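PDB 3OO8: ABC transporter binding protein AcbH from Actinoplanes, which binds beta-D-galactopyranose as the extracellular solute receptor of an ABC transporter, with an exclusive preference for that sugar. Local coordinates for residues Y146-F151 with D278-V283; V178-A183 with A257-Q262. The protein carries 2 engineered substitutions. All coordinates share one frame; numbering follows the deposited sequence.

Contact 1: Y146-F151 with D278-V283; sequences YNKSVF and DLDFFV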
loop_
_atom_site.group_PDB
_atom_site.type_symbol
_atom_site.label_atom_id
_atom_site.label_comp_id
_atom_site.label_asym_id
_atom_site.label_seq_id
_atom_site.Cartn_x
_atom_site.Cartn_y
_atom_site.Cartn_z
ATOM N N TYR A 146 -10.715 14.551 -3.340
ATOM C CA TYR A 146 -11.679 15.530 -3.881
ATOM C C TYR A 146 -11.173 16.926 -3.560
ATOM O O TYR A 146 -10.215 17.105 -2.828
ATOM C CB TYR A 146 -13.046 15.321 -3.245
ATOM C CG TYR A 146 -13.117 15.602 -1.762
ATOM C CD1 TYR A 146 -13.605 16.809 -1.287
ATOM C CD2 TYR A 146 -12.679 14.656 -0.831
ATOM C CE1 TYR A 146 -13.680 17.062 0.076
ATOM C CE2 TYR A 146 -12.746 14.894 0.539
ATOM C CZ TYR A 146 -13.257 16.109 0.989
ATOM O OH TYR A 146 -13.355 16.385 2.334
ATOM N N ASN A 147 -11.803 17.935 -4.166
ATOM C CA ASN A 147 -11.450 19.329 -3.869
ATOM C C ASN A 147 -12.463 19.916 -2.862
ATOM O O ASN A 147 -13.681 19.909 -3.112
ATOM C CB ASN A 147 -11.563 20.127 -5.178
ATOM C CG ASN A 147 -10.542 19.694 -6.201
ATOM O OD1 ASN A 147 -10.883 19.283 -7.313
ATOM N ND2 ASN A 147 -9.292 19.759 -5.825
ATOM N N LYS A 148 -11.958 20.442 -1.752
ATOM C CA LYS A 148 -12.827 20.951 -0.677
ATOM C C LYS A 148 -13.723 22.085 -1.153
ATOM O O LYS A 148 -14.922 22.109 -0.845
ATOM C CB LYS A 148 -11.995 21.444 0.493
ATOM C CG LYS A 148 -11.391 20.296 1.296
ATOM C CD LYS A 148 -10.476 20.814 2.405
ATOM C CE LYS A 148 -9.220 21.410 1.860
ATOM N NZ LYS A 148 -8.249 21.674 2.973
ATOM N N SER A 149 -13.119 23.010 -1.893
ATOM C CA SER A 149 -13.885 24.140 -2.429
ATOM C C SER A 149 -15.085 23.722 -3.292
ATOM O O SER A 149 -16.143 24.384 -3.279
ATOM C CB SER A 149 -12.949 25.091 -3.185
ATOM O OG SER A 149 -12.518 24.523 -4.414
ATOM N N VAL A 150 -14.938 22.627 -4.043
ATOM C CA VAL A 150 -16.019 22.134 -4.887
ATOM C C VAL A 150 -17.138 21.527 -4.039
ATOM O O VAL A 150 -18.325 21.814 -4.233
ATOM C CB VAL A 150 -15.507 21.103 -5.925
ATOM C CG1 VAL A 150 -16.661 20.432 -6.696
ATOM C CG2 VAL A 150 -14.461 21.711 -6.856
ATOM N N PHE A 151 -16.769 20.667 -3.087
ATOM C CA PHE A 151 -17.769 20.090 -2.224
ATOM C C PHE A 151 -18.502 21.204 -1.451
ATOM O O PHE A 151 -19.719 21.154 -1.298
ATOM C CB PHE A 151 -17.099 19.096 -1.249
ATOM C CG PHE A 151 -16.993 17.692 -1.781
ATOM C CD1 PHE A 151 -16.453 17.433 -3.027
ATOM C CD2 PHE A 151 -17.410 16.612 -0.997
ATOM C CE1 PHE A 151 -16.378 16.135 -3.518
ATOM C CE2 PHE A 151 -17.344 15.291 -1.485
ATOM C CZ PHE A 151 -16.801 15.053 -2.727
ATOM N N ASP A 278 -6.370 22.835 -1.425
ATOM C CA ASP A 278 -7.776 22.504 -1.628
ATOM C C ASP A 278 -8.009 20.985 -1.646
ATOM O O ASP A 278 -9.141 20.532 -1.680
ATOM C CB ASP A 278 -8.242 23.130 -2.960
ATOM C CG ASP A 278 -9.768 23.275 -3.082
ATOM O OD1 ASP A 278 -10.468 23.436 -2.058
ATOM O OD2 ASP A 278 -10.277 23.260 -4.233
ATOM N N LEU A 279 -6.940 20.208 -1.634
ATOM C CA LEU A 279 -7.078 18.752 -1.740
ATOM C C LEU A 279 -7.393 18.102 -0.384
ATOM O O LEU A 279 -6.775 18.443 0.626
ATOM C CB LEU A 279 -5.776 18.166 -2.301
ATOM C CG LEU A 279 -5.846 16.669 -2.640
ATOM C CD1 LEU A 279 -6.916 16.420 -3.680
ATOM C CD2 LEU A 279 -4.506 16.216 -3.148
ATOM N N ASP A 280 -8.373 17.199 -0.362
ATOM C CA ASP A 280 -8.673 16.426 0.837
ATOM C C ASP A 280 -9.027 15.021 0.358
ATOM O O ASP A 280 -8.994 14.712 -0.855
ATOM C CB ASP A 280 -9.860 17.063 1.581
ATOM C CG ASP A 280 -9.879 16.770 3.073
ATOM O OD1 ASP A 280 -9.295 15.778 3.543
ATOM O OD2 ASP A 280 -10.521 17.565 3.807
ATOM N N PHE A 281 -9.346 14.145 1.300
ATOM C CA PHE A 281 -9.787 12.808 0.903
ATOM C C PHE A 281 -10.714 12.218 1.918
ATOM O O PHE A 281 -10.847 12.733 3.036
ATOM C CB PHE A 281 -8.617 11.836 0.694
ATOM C CG PHE A 281 -7.814 11.536 1.948
ATOM C CD1 PHE A 281 -8.204 10.513 2.803
ATOM C CD2 PHE A 281 -6.609 12.205 2.195
ATOM C CE1 PHE A 281 -7.453 10.193 3.935
ATOM C CE2 PHE A 281 -5.848 11.888 3.311
ATOM C CZ PHE A 281 -6.254 10.898 4.185
ATOM N N PHE A 282 -11.447 11.201 1.480
ATOM C CA PHE A 282 -12.220 10.376 2.405
ATOM C C PHE A 282 -11.932 8.912 2.115
ATOM O O PHE A 282 -11.524 8.567 1.014
ATOM C CB PHE A 282 -13.726 10.715 2.407
ATOM C CG PHE A 282 -14.410 10.609 1.043
ATOM C CD1 PHE A 282 -14.845 9.369 0.580
ATOM C CD2 PHE A 282 -14.625 11.730 0.259
ATOM C CE1 PHE A 282 -15.475 9.237 -0.622
ATOM C CE2 PHE A 282 -15.247 11.597 -0.967
ATOM C CZ PHE A 282 -15.681 10.345 -1.407
ATOM N N VAL A 283 -12.062 8.043 3.126
ATOM C CA VAL A 283 -11.868 6.627 2.846
ATOM C C VAL A 283 -13.000 6.064 1.990
ATOM O O VAL A 283 -14.144 6.541 2.019
ATOM C CB VAL A 283 -11.659 5.801 4.149
ATOM C CG1 VAL A 283 -10.557 6.448 4.946
ATOM C CG2 VAL A 283 -12.931 5.710 5.007
HETATM O O HOH W 1 -12.805 14.381 4.159
#

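Contact 2: V178-A183 with A257-Q262; sequences VPLAFA and AGMMFQ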
loop_
_atom_site.group_PDB
_atom_site.type_symbol
_atom_site.label_atom_id
_atom_site.label_comp_id
_atom_site.label_asym_id
_atom_site.label_seq_id
_atom_site.Cartn_x
_atom_site.Cartn_y
_atom_site.Cartn_z
ATOM N N VAL A 178 -17.748 14.645 -14.165
ATOM C CA VAL A 178 -17.381 13.224 -14.199
ATOM C C VAL A 178 -17.229 12.849 -12.716
ATOM O O VAL A 178 -16.488 13.526 -12.027
ATOM C CB VAL A 178 -16.031 13.042 -14.905
ATOM C CG1 VAL A 178 -15.455 11.668 -14.646
ATOM C CG2 VAL A 178 -16.148 13.351 -16.417
ATOM N N PRO A 179 -17.951 11.823 -12.227
ATOM C CA PRO A 179 -17.859 11.592 -10.776
ATOM C C PRO A 179 -16.472 11.131 -10.344
ATOM O O PRO A 179 -15.864 11.704 -9.442
ATOM C CB PRO A 179 -18.915 10.506 -10.530
ATOM C CG PRO A 179 -19.967 10.792 -11.627
ATOM C CD PRO A 179 -19.080 11.074 -12.821
ATOM N N LEU A 180 -15.993 10.068 -10.970
ATOM C CA LEU A 180 -14.697 9.537 -10.627
ATOM C C LEU A 180 -13.741 9.591 -11.810
ATOM O O LEU A 180 -13.908 8.890 -12.807
ATOM C CB LEU A 180 -14.848 8.093 -10.126
ATOM C CG LEU A 180 -15.554 7.895 -8.781
ATOM C CD1 LEU A 180 -16.279 6.561 -8.778
ATOM C CD2 LEU A 180 -14.508 7.982 -7.640
ATOM N N ALA A 181 -12.741 10.453 -11.713
ATOM C CA ALA A 181 -11.640 10.404 -12.669
ATOM C C ALA A 181 -11.058 8.992 -12.576
ATOM O O ALA A 181 -10.876 8.451 -11.481
ATOM C CB ALA A 181 -10.586 11.435 -12.318
ATOM N N PHE A 182 -10.767 8.398 -13.726
ATOM C CA PHE A 182 -10.354 7.005 -13.754
ATOM C C PHE A 182 -9.413 6.751 -14.933
ATOM O O PHE A 182 -9.672 7.197 -16.056
ATOM C CB PHE A 182 -11.593 6.115 -13.820
ATOM C CG PHE A 182 -11.311 4.647 -13.597
ATOM C CD1 PHE A 182 -10.632 4.227 -12.465
ATOM C CD2 PHE A 182 -11.745 3.702 -14.525
ATOM C CE1 PHE A 182 -10.379 2.900 -12.272
ATOM C CE2 PHE A 182 -11.492 2.343 -14.343
ATOM C CZ PHE A 182 -10.802 1.951 -13.200
ATOM N N ALA A 183 -8.361 5.990 -14.673
ATOM C CA ALA A 183 -7.301 5.733 -15.640
ATOM C C ALA A 183 -6.706 4.353 -15.402
ATOM O O ALA A 183 -6.573 3.902 -14.249
ATOM C CB ALA A 183 -6.227 6.793 -15.504
ATOM N N ALA A 257 -13.423 16.593 -12.823
ATOM C CA ALA A 257 -13.943 15.391 -12.168
ATOM C C ALA A 257 -14.160 15.734 -10.690
ATOM O O ALA A 257 -13.445 16.572 -10.148
ATOM C CB ALA A 257 -12.942 14.241 -12.302
ATOM N N GLY A 258 -15.130 15.075 -10.060
ATOM C CA GLY A 258 -15.443 15.324 -8.655
ATOM C C GLY A 258 -14.580 14.592 -7.631
ATOM O O GLY A 258 -14.371 15.101 -6.521
ATOM N N MET A 259 -14.088 13.408 -8.001
ATOM C CA MET A 259 -13.294 12.543 -7.094
ATOM C C MET A 259 -12.278 11.700 -7.876
ATOM O O MET A 259 -12.380 11.529 -9.102
ATOM C CB MET A 259 -14.236 11.553 -6.390
ATOM C CG MET A 259 -15.397 12.200 -5.634
ATOM S SD MET A 259 -16.598 11.036 -4.914
ATOM C CE MET A 259 -17.608 10.523 -6.304
ATOM N N MET A 260 -11.293 11.155 -7.176
ATOM C CA MET A 260 -10.406 10.177 -7.796
ATOM C C MET A 260 -9.853 9.262 -6.700
ATOM O O MET A 260 -9.388 9.748 -5.659
ATOM C CB MET A 260 -9.240 10.827 -8.512
ATOM C CG MET A 260 -8.294 9.779 -9.095
ATOM S SD MET A 260 -7.110 10.619 -10.181
ATOM C CE MET A 260 -6.116 9.229 -10.732
ATOM N N PHE A 261 -9.949 7.954 -6.911
ATOM C CA PHE A 261 -9.453 6.965 -5.923
ATOM C C PHE A 261 -8.080 6.489 -6.350
ATOM O O PHE A 261 -7.932 5.915 -7.420
ATOM C CB PHE A 261 -10.428 5.746 -5.835
ATOM C CG PHE A 261 -9.960 4.653 -4.889
ATOM C CD1 PHE A 261 -10.082 4.846 -3.523
ATOM C CD2 PHE A 261 -9.425 3.466 -5.375
ATOM C CE1 PHE A 261 -9.691 3.860 -2.635
ATOM C CE2 PHE A 261 -8.997 2.484 -4.485
ATOM C CZ PHE A 261 -9.162 2.705 -3.115
ATOM N N GLN A 262 -7.054 6.758 -5.543
ATOM C CA GLN A 262 -5.721 6.207 -5.817
ATOM C C GLN A 262 -4.817 6.452 -4.597
ATOM O O GLN A 262 -5.307 6.859 -3.537
ATOM C CB GLN A 262 -5.109 6.778 -7.116
ATOM C CG GLN A 262 -4.718 5.688 -8.082
ATOM C CD GLN A 262 -4.147 6.188 -9.384
ATOM O OE1 GLN A 262 -4.843 6.198 -10.402
ATOM N NE2 GLN A 262 -2.888 6.577 -9.372
HETATM O O HOH W 2 -10.849 6.657 -9.378
HETATM O O HOH W 3 -7.024 5.398 -11.915
#

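Contact 1: Y146-F151 with D278-V283
Asp278 meets the first turn of helix 148-154 with both carboxylate oxygens: OD1 accepts the backbone N-H of Ser149 (N to OD1 2.7 Å) and OD2 the hydroxyl of Ser149 (OG to OD2 2.6 Å), each on its syn side. The carboxylate reaches the helix start because chi1 (-161°) swings CG away from the backbone N, while Asp278 O takes the N-H of Lys148 almost straight (Lys148 N to Asp278 O 2.8 Å). Without the carboxylate, as with an alanine here, the Ser149 N-H and hydroxyl would probably lose these two acceptors, and the start of the helix would be less firmly held. Tyr146 and Asp280 form an antiparallel hydrogen-bonded pair, Tyr146 N to Asp280 O at 3.0 Å and Asp280 N to Tyr146 O at 3.1 Å. Their side chains run alongside each other, and Asp280 CB lies 3.6 Å from Tyr146 CZ. The phenol ring also leans obliquely on Phe282 (CD2 to CD2 3.7 Å), and a water in the ring plane links its OH to Phe281 O. Lys148 passes its aliphatic chain across Asp280, and its NZ hydrogen-bonds to Pro277 O. The arrangement is an antiparallel beta ladder running into a helix N-terminus, in the mixed sheet of this class 2 solute-binding fold.

Contact 2: V178-A183 with A257-Q262
Gly258 N donates to Val178 O at 2.8 Å, nearly in line with the carbonyl, and opens the parallel pairing of the two strands. Farther along, Ala181 N reaches Met259 O, also at 2.8 Å. Between them Met259 N to Pro179 O is a weak bond, bent to 123° at the hydrogen, where the chains turn corners at Pro179, Leu180 and Gly258. Two CA-H...O contacts supplement this ladder: Ala257 CA approaches Val178 O, and Leu180 CA approaches Met259 O.

Apolar contacts divide between the faces of the pair. On one, the methyls of Ala181 and Ala257 meet at 3.7 Å between their CB atoms, with Val178 beside Ala257 and the extended chain of Met260 passing Ala181. On the other, Leu180 CD2 lies 3.8 Å from Met259 CB. The Met259 chain leaves with CG beside its backbone N (chi1 -55°) and bends at chi3 (-78°), which brings CE to Pro179 O and Leu180 CG.

Water continues the connection where the strands part. One molecule donates to Ala181 O and accepts from Phe261 N (2.8 and 2.9 Å from the water oxygen); another accepts from Ala183 N and donates to Gln262 OE1, whose NE2 hydrogen-bonds to Gln266 OE1.

These two short, broken parallel strands, linked through a largely helical stretch, belong to the mixed sheet of the class 2 solute-binding fold. Helix 245-253 packs against the Ala181 and Met260 side through Ala248. Pro179 and Met259 instead touch helix 162-174, and strand 134-147 pairs with the far edge of strand 257-261, joined through Met260 and Gln262.

Strand 134-147 joins the two contacts in one mixed sheet: it pairs antiparallel with strand 279-282 in contact 1 and with strand 257-261 of contact 2. Their centres are 12 Å apart, and they meet directly where Phe282 CZ packs on Met259 SD at 3.7 Å and Tyr146 CB lies 3.5 Å from Gly258 O. Along the chain, both strands of contact 2 fall between those of contact 1. The galactose site, with no sugar bound to this chain, lies close by: the side chain of Met260 is about 7 Å from that of Gln266 and about 8 Å from that of Trp142, both galactose-binding residues, while the side chain of Phe281 is about 9 Å from that of Trp142.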